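Local coordinates for putative gdp-fucose protein o-fucosyltransferase 1 (Caenorhabditis elegans, PDB 3ZY2), which is a putative protein O-fucosyltransferase belonging to the GT-B clan of glycosyltransferases, modelled here with guanosine-5'-diphosphate, at residues 28-33 and 174-179; 40-45 and 73-78; 61-66 and 189-194; 87-92 and 166-171. One frame throughout, in Å; residues are numbered along the deposited sequence.

Interaction 1 (28-33 and 174-179)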
loop_
_atom_site.group_PDB
_atom_site.type_symbol
_atom_site.label_atom_id
_atom_site.label_comp_id
_atom_site.label_asym_id
_atom_site.label_seq_id
_atom_site.Cartn_x
_atom_site.Cartn_y
_atom_site.Cartn_z
ATOM N N LEU A 28 9.768 -16.084 -1.786
ATOM C CA LEU A 28 10.727 -16.204 -2.912
ATOM C C LEU A 28 11.219 -14.832 -3.356
ATOM O O LEU A 28 12.420 -14.645 -3.576
ATOM C CB LEU A 28 10.078 -16.912 -4.096
ATOM C CG LEU A 28 9.590 -18.328 -3.802
ATOM C CD1 LEU A 28 9.011 -18.881 -5.105
ATOM C CD2 LEU A 28 10.696 -19.200 -3.261
ATOM N N GLY A 29 10.296 -13.885 -3.520
ATOM C CA GLY A 29 10.673 -12.502 -3.886
ATOM C C GLY A 29 11.503 -11.821 -2.819
ATOM O O GLY A 29 12.443 -11.086 -3.115
ATOM N N VAL A 30 11.187 -12.092 -1.555
ATOM C CA VAL A 30 11.970 -11.489 -0.475
ATOM C C VAL A 30 13.397 -12.032 -0.420
ATOM O O VAL A 30 14.351 -11.288 -0.181
ATOM C CB VAL A 30 11.277 -11.587 0.911
ATOM C CG1 VAL A 30 12.140 -10.872 1.946
ATOM C CG2 VAL A 30 9.854 -10.986 0.899
ATOM N N LEU A 31 13.553 -13.326 -0.666
ATOM C CA LEU A 31 14.884 -13.916 -0.736
ATOM C C LEU A 31 15.736 -13.197 -1.787
ATOM O O LEU A 31 16.885 -12.846 -1.502
ATOM C CB LEU A 31 14.779 -15.403 -1.047
ATOM C CG LEU A 31 14.464 -16.281 0.175
ATOM C CD1 LEU A 31 13.880 -17.615 -0.253
ATOM C CD2 LEU A 31 15.694 -16.527 1.029
ATOM N N ALA A 32 15.154 -12.967 -2.965
ATOM C CA ALA A 32 15.863 -12.268 -4.055
ATOM C C ALA A 32 16.218 -10.833 -3.645
ATOM O O ALA A 32 17.344 -10.348 -3.900
ATOM C CB ALA A 32 15.035 -12.294 -5.308
ATOM N N PHE A 33 15.260 -10.162 -3.001
ATOM C CA PHE A 33 15.454 -8.801 -2.502
ATOM C C PHE A 33 16.613 -8.703 -1.503
ATOM O O PHE A 33 17.468 -7.808 -1.621
ATOM C CB PHE A 33 14.134 -8.325 -1.894
ATOM C CG PHE A 33 14.193 -6.949 -1.252
ATOM C CD1 PHE A 33 14.281 -5.804 -2.039
ATOM C CD2 PHE A 33 14.096 -6.801 0.131
ATOM C CE1 PHE A 33 14.303 -4.532 -1.451
ATOM C CE2 PHE A 33 14.118 -5.516 0.726
ATOM C CZ PHE A 33 14.211 -4.396 -0.075
ATOM N N ALA A 174 5.501 -8.056 3.158
ATOM C CA ALA A 174 6.647 -8.617 2.449
ATOM C C ALA A 174 7.069 -7.694 1.309
ATOM O O ALA A 174 6.221 -7.329 0.477
ATOM C CB ALA A 174 6.290 -10.000 1.919
ATOM N N PRO A 175 8.374 -7.331 1.239
ATOM C CA PRO A 175 8.837 -6.452 0.160
ATOM C C PRO A 175 9.072 -7.236 -1.131
ATOM O O PRO A 175 10.215 -7.356 -1.622
ATOM C CB PRO A 175 10.146 -5.862 0.715
ATOM C CG PRO A 175 10.641 -6.881 1.656
ATOM C CD PRO A 175 9.411 -7.506 2.278
ATOM N N ALA A 176 7.974 -7.767 -1.661
ATOM C CA ALA A 176 8.014 -8.662 -2.818
ATOM C C ALA A 176 6.700 -8.597 -3.566
ATOM O O ALA A 176 5.655 -8.397 -2.963
ATOM C CB ALA A 176 8.238 -10.090 -2.366
ATOM N N PRO A 177 6.732 -8.811 -4.885
ATOM C CA PRO A 177 5.482 -8.857 -5.633
ATOM C C PRO A 177 4.579 -10.012 -5.252
ATOM O O PRO A 177 5.035 -11.053 -4.761
ATOM C CB PRO A 177 5.947 -9.069 -7.082
ATOM C CG PRO A 177 7.296 -8.545 -7.128
ATOM C CD PRO A 177 7.903 -8.815 -5.781
ATOM N N PHE A 178 3.286 -9.816 -5.468
ATOM C CA PHE A 178 2.329 -10.888 -5.423
ATOM C C PHE A 178 1.293 -10.658 -6.497
ATOM O O PHE A 178 0.764 -9.557 -6.604
ATOM C CB PHE A 178 1.621 -10.970 -4.073
ATOM C CG PHE A 178 0.576 -12.042 -4.037
ATOM C CD1 PHE A 178 0.943 -13.366 -3.804
ATOM C CD2 PHE A 178 -0.751 -11.757 -4.345
ATOM C CE1 PHE A 178 -0.011 -14.398 -3.801
ATOM C CE2 PHE A 178 -1.726 -12.770 -4.333
ATOM C CZ PHE A 178 -1.345 -14.104 -4.069
ATOM N N PRO A 179 0.998 -11.678 -7.306
ATOM C CA PRO A 179 1.655 -12.994 -7.389
ATOM C C PRO A 179 3.133 -12.877 -7.780
ATOM O O PRO A 179 3.551 -11.863 -8.347
ATOM C CB PRO A 179 0.856 -13.689 -8.508
ATOM C CG PRO A 179 -0.485 -12.986 -8.477
ATOM C CD PRO A 179 -0.116 -11.571 -8.272
#
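Val30 and Phe33 meet Pro175 through similar first torsions: Phe33 has CG anti to its backbone N (chi1 176°), and Val30 has CG1 anti to N (chi1 -177°), which sets CG2 beside that N. The Val30 CG2 methyl is the hub of the contact. It lies 3.8 Å from Ala174 CB, 3.8 Å from Pro175 CD and 3.8 Å from Ala176 CB, so one branch touches three consecutive residues.

Phe33 crosses the proline at about a right angle. Pro175 CB sits over one ring face, displaced toward the rim, 4.3 Å from the Phe33 ring centroid and 23° off the normal, a CH-pi contact. Pro175 CG approaches the same rim, 3.8 Å from Phe33 CD2. Beside this, the helix backbone comes close where Gly29 carries no side chain: the CA atoms of Gly29 and Ala176 are 4.8 Å apart, and Ala176 CB lies 3.7 Å from Gly29 C.

Pro175 is the centre of an inverse gamma turn, closed by a weak bond of 2.8 Å from Ala176 N to Ala174 O, which presents the proline ring to the helix. Phe13 backs Val30 and Pro175, and Trp157 meets Phe33 edge-to-face. Helix 20-37, joining parallel neighbours 10-13 and 40-42, is the helix of a beta-alpha-beta crossover, here covered by the loop after strand 168-171, as befits a Rossmann-like GT-B domain.

Interaction 2 (40-45 and 73-78)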
loop_
_atom_site.group_PDB
_atom_site.type_symbol
_atom_site.label_atom_id
_atom_site.label_comp_id
_atom_site.label_asym_id
_atom_site.label_seq_id
_atom_site.Cartn_x
_atom_site.Cartn_y
_atom_site.Cartn_z
ATOM N N THR A 40 21.575 -9.822 5.443
ATOM C CA THR A 40 21.134 -11.130 5.925
ATOM C C THR A 40 19.627 -11.112 6.149
ATOM O O THR A 40 19.097 -10.170 6.747
ATOM C CB THR A 40 21.846 -11.503 7.228
ATOM O OG1 THR A 40 23.240 -11.642 6.965
ATOM C CG2 THR A 40 21.347 -12.851 7.753
ATOM N N LEU A 41 18.938 -12.150 5.651
ATOM C CA LEU A 41 17.496 -12.276 5.833
ATOM C C LEU A 41 17.177 -13.079 7.074
ATOM O O LEU A 41 17.630 -14.222 7.216
ATOM C CB LEU A 41 16.842 -12.936 4.620
ATOM C CG LEU A 41 15.318 -13.071 4.709
ATOM C CD1 LEU A 41 14.660 -11.680 4.789
ATOM C CD2 LEU A 41 14.787 -13.885 3.521
ATOM N N VAL A 42 16.381 -12.488 7.967
ATOM C CA VAL A 42 15.804 -13.224 9.075
ATOM C C VAL A 42 14.685 -14.098 8.514
ATOM O O VAL A 42 13.765 -13.600 7.864
ATOM C CB VAL A 42 15.236 -12.296 10.185
ATOM C CG1 VAL A 42 14.670 -13.128 11.359
ATOM C CG2 VAL A 42 16.318 -11.283 10.665
ATOM N N LEU A 43 14.795 -15.405 8.735
ATOM C CA LEU A 43 13.820 -16.325 8.161
ATOM C C LEU A 43 12.463 -16.101 8.853
ATOM O O LEU A 43 12.379 -16.035 10.087
ATOM C CB LEU A 43 14.321 -17.765 8.290
ATOM C CG LEU A 43 15.565 -18.075 7.451
ATOM C CD1 LEU A 43 16.249 -19.347 7.959
ATOM C CD2 LEU A 43 15.200 -18.224 5.977
ATOM N N PRO A 44 11.379 -15.925 8.068
ATOM C CA PRO A 44 10.096 -15.573 8.661
ATOM C C PRO A 44 9.470 -16.732 9.418
ATOM O O PRO A 44 9.727 -17.900 9.090
ATOM C CB PRO A 44 9.232 -15.263 7.439
ATOM C CG PRO A 44 9.786 -16.136 6.354
ATOM C CD PRO A 44 11.299 -16.147 6.610
ATOM N N ASN A 45 8.666 -16.426 10.428
ATOM C CA ASN A 45 7.684 -17.408 10.889
ATOM C C ASN A 45 6.586 -17.442 9.852
ATOM O O ASN A 45 6.107 -16.379 9.381
ATOM C CB ASN A 45 7.086 -16.990 12.218
ATOM C CG ASN A 45 8.070 -17.106 13.368
ATOM O OD1 ASN A 45 8.944 -18.003 13.400
ATOM N ND2 ASN A 45 7.917 -16.215 14.338
ATOM N N ARG A 73 22.537 -15.263 2.415
ATOM C CA ARG A 73 22.738 -15.280 3.858
ATOM C C ARG A 73 21.439 -15.157 4.625
ATOM O O ARG A 73 20.636 -14.260 4.359
ATOM C CB ARG A 73 23.659 -14.154 4.308
ATOM C CG ARG A 73 25.031 -14.249 3.739
ATOM C CD ARG A 73 26.031 -13.374 4.511
ATOM N NE ARG A 73 25.654 -11.954 4.553
ATOM C CZ ARG A 73 25.664 -11.131 3.508
ATOM N NH1 ARG A 73 26.049 -11.559 2.311
ATOM N NH2 ARG A 73 25.297 -9.869 3.657
ATOM N N VAL A 74 21.264 -16.065 5.579
ATOM C CA VAL A 74 20.069 -16.144 6.396
ATOM C C VAL A 74 20.419 -16.409 7.859
ATOM O O VAL A 74 21.515 -16.922 8.159
ATOM C CB VAL A 74 19.135 -17.297 5.905
ATOM C CG1 VAL A 74 18.588 -17.019 4.503
ATOM C CG2 VAL A 74 19.846 -18.658 5.968
ATOM N N VAL A 75 19.504 -16.035 8.756
ATOM C CA VAL A 75 19.529 -16.473 10.158
ATOM C C VAL A 75 18.119 -16.876 10.579
ATOM O O VAL A 75 17.134 -16.313 10.087
ATOM C CB VAL A 75 20.056 -15.393 11.146
ATOM C CG1 VAL A 75 21.566 -15.235 11.019
ATOM C CG2 VAL A 75 19.275 -14.062 11.008
ATOM N N THR A 76 18.016 -17.846 11.472
ATOM C CA THR A 76 16.704 -18.200 12.014
ATOM C C THR A 76 16.134 -17.060 12.858
ATOM O O THR A 76 16.877 -16.200 13.352
ATOM C CB THR A 76 16.761 -19.462 12.887
ATOM O OG1 THR A 76 17.638 -19.235 14.006
ATOM C CG2 THR A 76 17.251 -20.675 12.081
ATOM N N MET A 77 14.814 -17.046 13.014
ATOM C CA MET A 77 14.145 -16.100 13.904
ATOM C C MET A 77 14.657 -16.259 15.344
ATOM O O MET A 77 14.841 -15.256 16.045
ATOM C CB MET A 77 12.617 -16.272 13.837
ATOM C CG MET A 77 11.851 -15.213 14.641
ATOM S SD MET A 77 12.013 -13.560 13.982
ATOM C CE MET A 77 11.012 -13.734 12.512
ATOM N N GLN A 78 14.894 -17.499 15.774
ATOM C CA GLN A 78 15.401 -17.768 17.122
ATOM C C GLN A 78 16.782 -17.131 17.335
ATOM O O GLN A 78 17.002 -16.462 18.360
ATOM C CB GLN A 78 15.410 -19.278 17.440
ATOM C CG GLN A 78 16.153 -19.649 18.725
ATOM C CD GLN A 78 15.955 -21.089 19.184
ATOM O OE1 GLN A 78 15.565 -21.972 18.414
ATOM N NE2 GLN A 78 16.236 -21.331 20.464
#
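Leu43 and Val74 form the apolar centre on one side of the strand pair, their side chains crossing obliquely with Leu43 CD2 3.9 Å from Val74 CG1. Leu41 adds its CB to the same valine branch, while its own branches face helix 20-37. On the other side, Val42 CG2 lies 4.1 Å from Val75 CG2, and Thr40 contributes a methyl, CG2, 4.0 Å from Val75 CG2. Met77 closes this side: its SD is 3.8 Å from Val42 CG1, and the bend at chi3 (72°) swings CE back to 3.6 Å from Leu43 O.

Between these two layers the backbones pair in parallel register, Leu41 bridged with Val74 and Val42 with Val75. Three bonds join them: Leu41 N to Arg73 O, Val75 N to Leu41 O, and Leu43 N to Val75 O. The last is 2.9 Å long and nearly straight at the hydrogen (170°).

The polar atoms gather at the ends. Thr76 is the N-cap of helix 77-88, its OG1 receiving Glu79 N. At the other end Arg73 crosses Thr40 at about a right angle; its NH2 and NH1 form salt bridges with Asp6 and Asp38, and Thr40 OG1 is hydrogen-bonded to the same Asp6 OD2.

Chemically, strand 74-75, outermost within this chain, is joined to 40-42 by backbone bonds sandwiched between aliphatic layers. The charges stand at one end, where two carboxylates around one exposed guanidinium would be expected to stay ionised.

Interaction 3 (61-66 and 189-194)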
loop_
_atom_site.group_PDB
_atom_site.type_symbol
_atom_site.label_atom_id
_atom_site.label_comp_id
_atom_site.label_asym_id
_atom_site.label_seq_id
_atom_site.Cartn_x
_atom_site.Cartn_y
_atom_site.Cartn_z
ATOM N N PHE A 61 10.930 -25.566 11.087
ATOM C CA PHE A 61 9.973 -26.655 11.285
ATOM C C PHE A 61 9.567 -27.217 9.925
ATOM O O PHE A 61 9.334 -28.422 9.781
ATOM C CB PHE A 61 8.758 -26.150 12.055
ATOM C CG PHE A 61 7.868 -27.246 12.578
ATOM C CD1 PHE A 61 8.326 -28.116 13.556
ATOM C CD2 PHE A 61 6.571 -27.398 12.085
ATOM C CE1 PHE A 61 7.507 -29.141 14.058
ATOM C CE2 PHE A 61 5.741 -28.410 12.578
ATOM C CZ PHE A 61 6.218 -29.277 13.558
ATOM N N LEU A 62 9.544 -26.342 8.920
ATOM C CA LEU A 62 9.033 -26.685 7.579
ATOM C C LEU A 62 10.130 -26.945 6.559
ATOM O O LEU A 62 10.011 -27.850 5.753
ATOM C CB LEU A 62 8.126 -25.571 7.053
ATOM C CG LEU A 62 6.907 -25.257 7.920
ATOM C CD1 LEU A 62 6.102 -24.178 7.277
ATOM C CD2 LEU A 62 6.044 -26.530 8.122
ATOM N N PHE A 63 11.170 -26.120 6.571
ATOM C CA PHE A 63 12.232 -26.165 5.553
ATOM C C PHE A 63 13.625 -26.224 6.168
ATOM O O PHE A 63 13.816 -25.903 7.347
ATOM C CB PHE A 63 12.148 -24.911 4.686
ATOM C CG PHE A 63 10.888 -24.784 3.884
ATOM C CD1 PHE A 63 10.587 -25.709 2.911
ATOM C CD2 PHE A 63 10.042 -23.700 4.068
ATOM C CE1 PHE A 63 9.445 -25.581 2.129
ATOM C CE2 PHE A 63 8.895 -23.553 3.284
ATOM C CZ PHE A 63 8.599 -24.499 2.309
ATOM N N GLN A 64 14.617 -26.605 5.363
ATOM C CA GLN A 64 16.002 -26.779 5.866
ATOM C C GLN A 64 16.795 -25.489 5.737
ATOM O O GLN A 64 16.936 -24.949 4.654
ATOM C CB GLN A 64 16.715 -27.937 5.144
ATOM C CG GLN A 64 16.050 -29.258 5.437
ATOM C CD GLN A 64 16.777 -30.449 4.875
ATOM O OE1 GLN A 64 18.008 -30.460 4.758
ATOM N NE2 GLN A 64 16.004 -31.478 4.503
ATOM N N VAL A 65 17.305 -24.993 6.866
ATOM C CA VAL A 65 18.105 -23.773 6.872
ATOM C C VAL A 65 19.348 -23.919 5.990
ATOM O O VAL A 65 19.672 -23.012 5.216
ATOM C CB VAL A 65 18.476 -23.357 8.306
ATOM C CG1 VAL A 65 19.441 -22.160 8.282
ATOM C CG2 VAL A 65 17.216 -23.029 9.104
ATOM N N GLY A 66 20.020 -25.070 6.067
ATOM C CA GLY A 66 21.213 -25.316 5.256
ATOM C C GLY A 66 21.010 -25.116 3.767
ATOM O O GLY A 66 21.881 -24.564 3.080
ATOM N N LYS A 189 13.983 -23.986 -5.625
ATOM C CA LYS A 189 15.048 -25.012 -5.532
ATOM C C LYS A 189 15.648 -25.066 -4.108
ATOM O O LYS A 189 16.031 -26.131 -3.600
ATOM C CB LYS A 189 16.141 -24.717 -6.575
ATOM C CG LYS A 189 17.375 -25.565 -6.440
ATOM C CD LYS A 189 18.387 -25.193 -7.512
ATOM C CE LYS A 189 19.814 -25.419 -7.034
ATOM N NZ LYS A 189 20.100 -26.844 -6.696
ATOM N N TYR A 190 15.677 -23.899 -3.461
ATOM C CA TYR A 190 16.350 -23.728 -2.180
ATOM C C TYR A 190 15.421 -23.866 -0.998
ATOM O O TYR A 190 15.850 -23.674 0.137
ATOM C CB TYR A 190 17.085 -22.377 -2.134
ATOM C CG TYR A 190 18.064 -22.230 -3.264
ATOM C CD1 TYR A 190 19.290 -22.854 -3.202
ATOM C CD2 TYR A 190 17.738 -21.496 -4.393
ATOM C CE1 TYR A 190 20.206 -22.741 -4.245
ATOM C CE2 TYR A 190 18.643 -21.358 -5.435
ATOM C CZ TYR A 190 19.865 -21.997 -5.346
ATOM O OH TYR A 190 20.765 -21.870 -6.378
ATOM N N LEU A 191 14.172 -24.228 -1.263
ATOM C CA LEU A 191 13.225 -24.567 -0.171
ATOM C C LEU A 191 13.035 -26.075 -0.171
ATOM O O LEU A 191 12.275 -26.625 -0.975
ATOM C CB LEU A 191 11.885 -23.840 -0.329
ATOM C CG LEU A 191 11.957 -22.303 -0.366
ATOM C CD1 LEU A 191 10.580 -21.698 -0.344
ATOM C CD2 LEU A 191 12.807 -21.680 0.731
ATOM N N ARG A 192 13.746 -26.730 0.744
ATOM C CA ARG A 192 13.769 -28.189 0.850
ATOM C C ARG A 192 13.068 -28.546 2.151
ATOM O O ARG A 192 13.436 -28.034 3.204
ATOM C CB ARG A 192 15.217 -28.673 0.897
ATOM C CG ARG A 192 15.326 -30.190 1.073
ATOM C CD ARG A 192 16.744 -30.667 0.906
ATOM N NE ARG A 192 17.229 -30.399 -0.454
ATOM C CZ ARG A 192 18.488 -30.553 -0.851
ATOM N NH1 ARG A 192 19.423 -30.987 -0.007
ATOM N NH2 ARG A 192 18.810 -30.271 -2.103
ATOM N N TRP A 193 12.066 -29.423 2.088
ATOM C CA TRP A 193 11.325 -29.798 3.294
ATOM C C TRP A 193 12.234 -30.307 4.387
ATOM O O TRP A 193 13.210 -31.025 4.134
ATOM C CB TRP A 193 10.226 -30.835 3.006
ATOM C CG TRP A 193 9.270 -30.315 1.975
ATOM C CD1 TRP A 193 9.226 -30.663 0.651
ATOM C CD2 TRP A 193 8.282 -29.295 2.160
ATOM N NE1 TRP A 193 8.251 -29.939 0.010
ATOM C CE2 TRP A 193 7.657 -29.090 0.907
ATOM C CE3 TRP A 193 7.855 -28.534 3.262
ATOM C CZ2 TRP A 193 6.629 -28.142 0.722
ATOM C CZ3 TRP A 193 6.826 -27.603 3.083
ATOM C CH2 TRP A 193 6.217 -27.430 1.819
ATOM N N SER A 194 11.877 -29.958 5.623
ATOM C CA SER A 194 12.618 -30.444 6.784
ATOM C C SER A 194 12.698 -31.964 6.729
ATOM O O SER A 194 11.835 -32.645 6.116
ATOM C CB SER A 194 11.922 -29.999 8.067
ATOM O OG SER A 194 10.618 -30.582 8.145
HETATM O O HOH W 1 15.114 -24.971 2.557
HETATM O O HOH W 2 19.673 -31.616 2.706
#
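Phe61 and Leu62 offer their carbonyls to Ser194, which answers with two donors. Ser194 OG gives its hydrogen to Phe61 O at 3.0 Å, its chi1 of 63° placing OG between N and the carbonyl carbon; Arg196 NH2 is a second donor to that oxygen. Ser194 N donates to Leu62 O at 2.8 Å, approaching from above the carbonyl plane, and Trp193 CA adds a CA-H...O contact to the same acceptor.

Gln64 is served at both backbone and side chain. Its N donates to Arg192 O at 2.8 Å, while NE2 reaches Trp193 O at 2.9 Å with that oxygen close to the amide plane. Gln64 OE1 accepts from water 2, which in turn accepts from Arg192 NH1 at the guanidinium edge. Water 1 donates to Gln64 O and Tyr190 O and accepts from Arg192 N, bridging the two backbones.

Next to these bonds, Phe63 and Trp193 point the same way in an offset stack, centroids 4.6 Å apart and planes at 29°. Leu191 CB lies over one Phe63 face, 4.1 Å from the ring centroid, opposite Leu62 CB.

The chemistry is therefore divided: the carbonyls of Phe61, Leu62, Arg192 and Trp193 each have a specific donor, and water completes the more exposed Arg192 side. Phe63 packs on Phe46, while Trp193 ties the loop before helix 195-208 to helix 315-324 by packing and to Glu343 through NE1.

Interaction 4 (87-92 and 166-171)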
loop_
_atom_site.group_PDB
_atom_site.type_symbol
_atom_site.label_atom_id
_atom_site.label_comp_id
_atom_site.label_asym_id
_atom_site.label_seq_id
_atom_site.Cartn_x
_atom_site.Cartn_y
_atom_site.Cartn_z
ATOM N N THR A 87 21.366 -6.371 21.083
ATOM C CA THR A 87 22.436 -5.368 20.890
ATOM C C THR A 87 22.421 -4.662 19.532
ATOM O O THR A 87 22.802 -3.495 19.424
ATOM C CB THR A 87 23.863 -5.965 21.085
ATOM O OG1 THR A 87 24.059 -7.041 20.169
ATOM C CG2 THR A 87 24.084 -6.457 22.515
ATOM N N VAL A 88 22.016 -5.378 18.484
ATOM C CA VAL A 88 22.010 -4.795 17.139
ATOM C C VAL A 88 20.778 -3.914 16.882
ATOM O O VAL A 88 20.846 -2.980 16.108
ATOM C CB VAL A 88 22.133 -5.906 16.049
ATOM C CG1 VAL A 88 21.910 -5.338 14.634
ATOM C CG2 VAL A 88 23.481 -6.594 16.145
ATOM N N TRP A 89 19.655 -4.217 17.533
ATOM C CA TRP A 89 18.390 -3.573 17.201
ATOM C C TRP A 89 17.460 -3.407 18.409
ATOM O O TRP A 89 16.375 -4.000 18.478
ATOM C CB TRP A 89 17.713 -4.402 16.117
ATOM C CG TRP A 89 16.556 -3.767 15.420
ATOM C CD1 TRP A 89 16.516 -2.539 14.819
ATOM C CD2 TRP A 89 15.282 -4.384 15.167
ATOM N NE1 TRP A 89 15.283 -2.345 14.231
ATOM C CE2 TRP A 89 14.508 -3.458 14.436
ATOM C CE3 TRP A 89 14.715 -5.621 15.511
ATOM C CZ2 TRP A 89 13.190 -3.732 14.034
ATOM C CZ3 TRP A 89 13.392 -5.899 15.109
ATOM C CH2 TRP A 89 12.649 -4.949 14.387
ATOM N N PRO A 90 17.889 -2.606 19.383
ATOM C CA PRO A 90 17.135 -2.459 20.631
ATOM C C PRO A 90 15.817 -1.705 20.399
ATOM O O PRO A 90 15.676 -1.046 19.358
ATOM C CB PRO A 90 18.090 -1.647 21.511
ATOM C CG PRO A 90 18.947 -0.900 20.541
ATOM C CD PRO A 90 19.128 -1.804 19.376
ATOM N N PRO A 91 14.849 -1.824 21.336
ATOM C CA PRO A 91 13.539 -1.193 21.129
ATOM C C PRO A 91 13.561 0.217 20.522
ATOM O O PRO A 91 12.756 0.502 19.626
ATOM C CB PRO A 91 12.938 -1.190 22.532
ATOM C CG PRO A 91 13.499 -2.456 23.170
ATOM C CD PRO A 91 14.805 -2.779 22.464
ATOM N N GLU A 92 14.483 1.070 20.977
ATOM C CA GLU A 92 14.544 2.472 20.514
ATOM C C GLU A 92 14.783 2.671 19.013
ATOM O O GLU A 92 14.415 3.709 18.471
ATOM C CB GLU A 92 15.553 3.290 21.362
ATOM C CG GLU A 92 16.061 4.621 20.761
ATOM C CD GLU A 92 17.309 4.463 19.874
ATOM O OE1 GLU A 92 18.169 3.605 20.176
ATOM O OE2 GLU A 92 17.423 5.216 18.875
ATOM N N TYR A 166 20.704 2.089 10.323
ATOM C CA TYR A 166 19.620 1.139 9.989
ATOM C C TYR A 166 20.125 -0.304 9.930
ATOM O O TYR A 166 20.216 -0.905 8.845
ATOM C CB TYR A 166 18.932 1.515 8.672
ATOM C CG TYR A 166 18.392 2.915 8.667
ATOM C CD1 TYR A 166 17.181 3.208 9.288
ATOM C CD2 TYR A 166 19.099 3.953 8.055
ATOM C CE1 TYR A 166 16.681 4.496 9.311
ATOM C CE2 TYR A 166 18.605 5.246 8.061
ATOM C CZ TYR A 166 17.392 5.513 8.682
ATOM O OH TYR A 166 16.917 6.801 8.695
ATOM N N PRO A 167 20.450 -0.875 11.101
ATOM C CA PRO A 167 20.981 -2.231 11.138
ATOM C C PRO A 167 19.942 -3.264 10.705
ATOM O O PRO A 167 20.312 -4.343 10.225
ATOM C CB PRO A 167 21.351 -2.429 12.613
ATOM C CG PRO A 167 20.601 -1.386 13.358
ATOM C CD PRO A 167 20.473 -0.235 12.432
ATOM N N VAL A 168 18.667 -2.933 10.893
ATOM C CA VAL A 168 17.576 -3.865 10.583
ATOM C C VAL A 168 16.482 -3.148 9.802
ATOM O O VAL A 168 15.881 -2.200 10.298
ATOM C CB VAL A 168 16.959 -4.522 11.856
ATOM C CG1 VAL A 168 15.772 -5.444 11.448
ATOM C CG2 VAL A 168 18.007 -5.308 12.653
ATOM N N LEU A 169 16.200 -3.604 8.581
ATOM C CA LEU A 169 15.044 -3.115 7.854
ATOM C C LEU A 169 13.895 -4.043 8.201
ATOM O O LEU A 169 13.999 -5.250 7.984
ATOM C CB LEU A 169 15.291 -3.143 6.335
ATOM C CG LEU A 169 16.063 -2.077 5.552
ATOM C CD1 LEU A 169 16.984 -1.162 6.386
ATOM C CD2 LEU A 169 16.823 -2.690 4.399
ATOM N N ALA A 170 12.812 -3.501 8.745
ATOM C CA ALA A 170 11.676 -4.309 9.185
ATOM C C ALA A 170 10.418 -3.969 8.413
ATOM O O ALA A 170 9.971 -2.837 8.439
ATOM C CB ALA A 170 11.447 -4.130 10.682
ATOM N N PHE A 171 9.843 -4.959 7.734
ATOM C CA PHE A 171 8.688 -4.761 6.852
ATOM C C PHE A 171 7.457 -5.523 7.370
ATOM O O PHE A 171 7.505 -6.750 7.536
ATOM C CB PHE A 171 9.012 -5.281 5.447
ATOM C CG PHE A 171 10.207 -4.643 4.789
ATOM C CD1 PHE A 171 11.499 -5.164 4.972
ATOM C CD2 PHE A 171 10.045 -3.567 3.907
ATOM C CE1 PHE A 171 12.589 -4.606 4.334
ATOM C CE2 PHE A 171 11.133 -3.014 3.270
ATOM C CZ PHE A 171 12.407 -3.501 3.487
HETATM O O HOH W 3 13.996 -0.987 11.953
#
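Trp89 and Val168 supply the CH-pi part of the contact. Val168 CB stands almost directly over the five-membered ring of Trp89, 3.5 Å from its centroid and only 3° off the normal. The two branches then spread over the indole: CG2 lies 3.5 Å from Trp89 CG, and CG1 turns toward the ring fusion near CE2 and CD2. Trp89 CG is anti to its own backbone N (chi1 -167°), beside the carbonyl carbon; the two side chains cross at about a right angle.

Plain apolar contacts flank this CH-pi contact. Ala170 CB touches the benzo part of the indole, 3.8 Å from Trp89 CZ2. One residue earlier in each segment, Val88 and Pro167 slide past each other in opposite directions, Val88 CG1 reaching 3.6 Å from Pro167 CB. Pro167 CG also comes within 3.2 Å of Val88 O, a tight approach of ring carbon to carbonyl.

The polar link runs through water alone: water 3 accepts from Trp89 NE1 at 2.9 Å and donates to Val168 O at 2.8 Å. The indole N-H has a second, weak bond to Lys93 O.

Trp89 is the first residue to leave helix 77-88, and Phe80 of that helix touches both Trp89 and Val168. The helix end is thus packed onto strand 168-171, which runs parallel between strands 10-13 and 95-98.

Along the chain the order is 28-33, 40-45, 61-66, 73-78, 87-92, 166-171, 174-179, 189-194. Interactions 2 and 4 lie in series, both nested inside the loop closed by interaction 1, while interaction 3 crosses 1 and 2. Helix 77-88 and one parallel sheet serve interactions 2 and 4, whose centres are about 14 Å apart without touching. Interaction 1 touches each of the others: Leu31 meets Leu41, Leu28 meets Leu191, and Phe33 meets Phe171. Val65 joins interactions 2 and 3, with centres about 12 Å apart; interactions 3 and 4 are most distant, centres about 26 Å apart. Helix 20-37 thus connects the sheet contacts with the loop running on to helix 195-208.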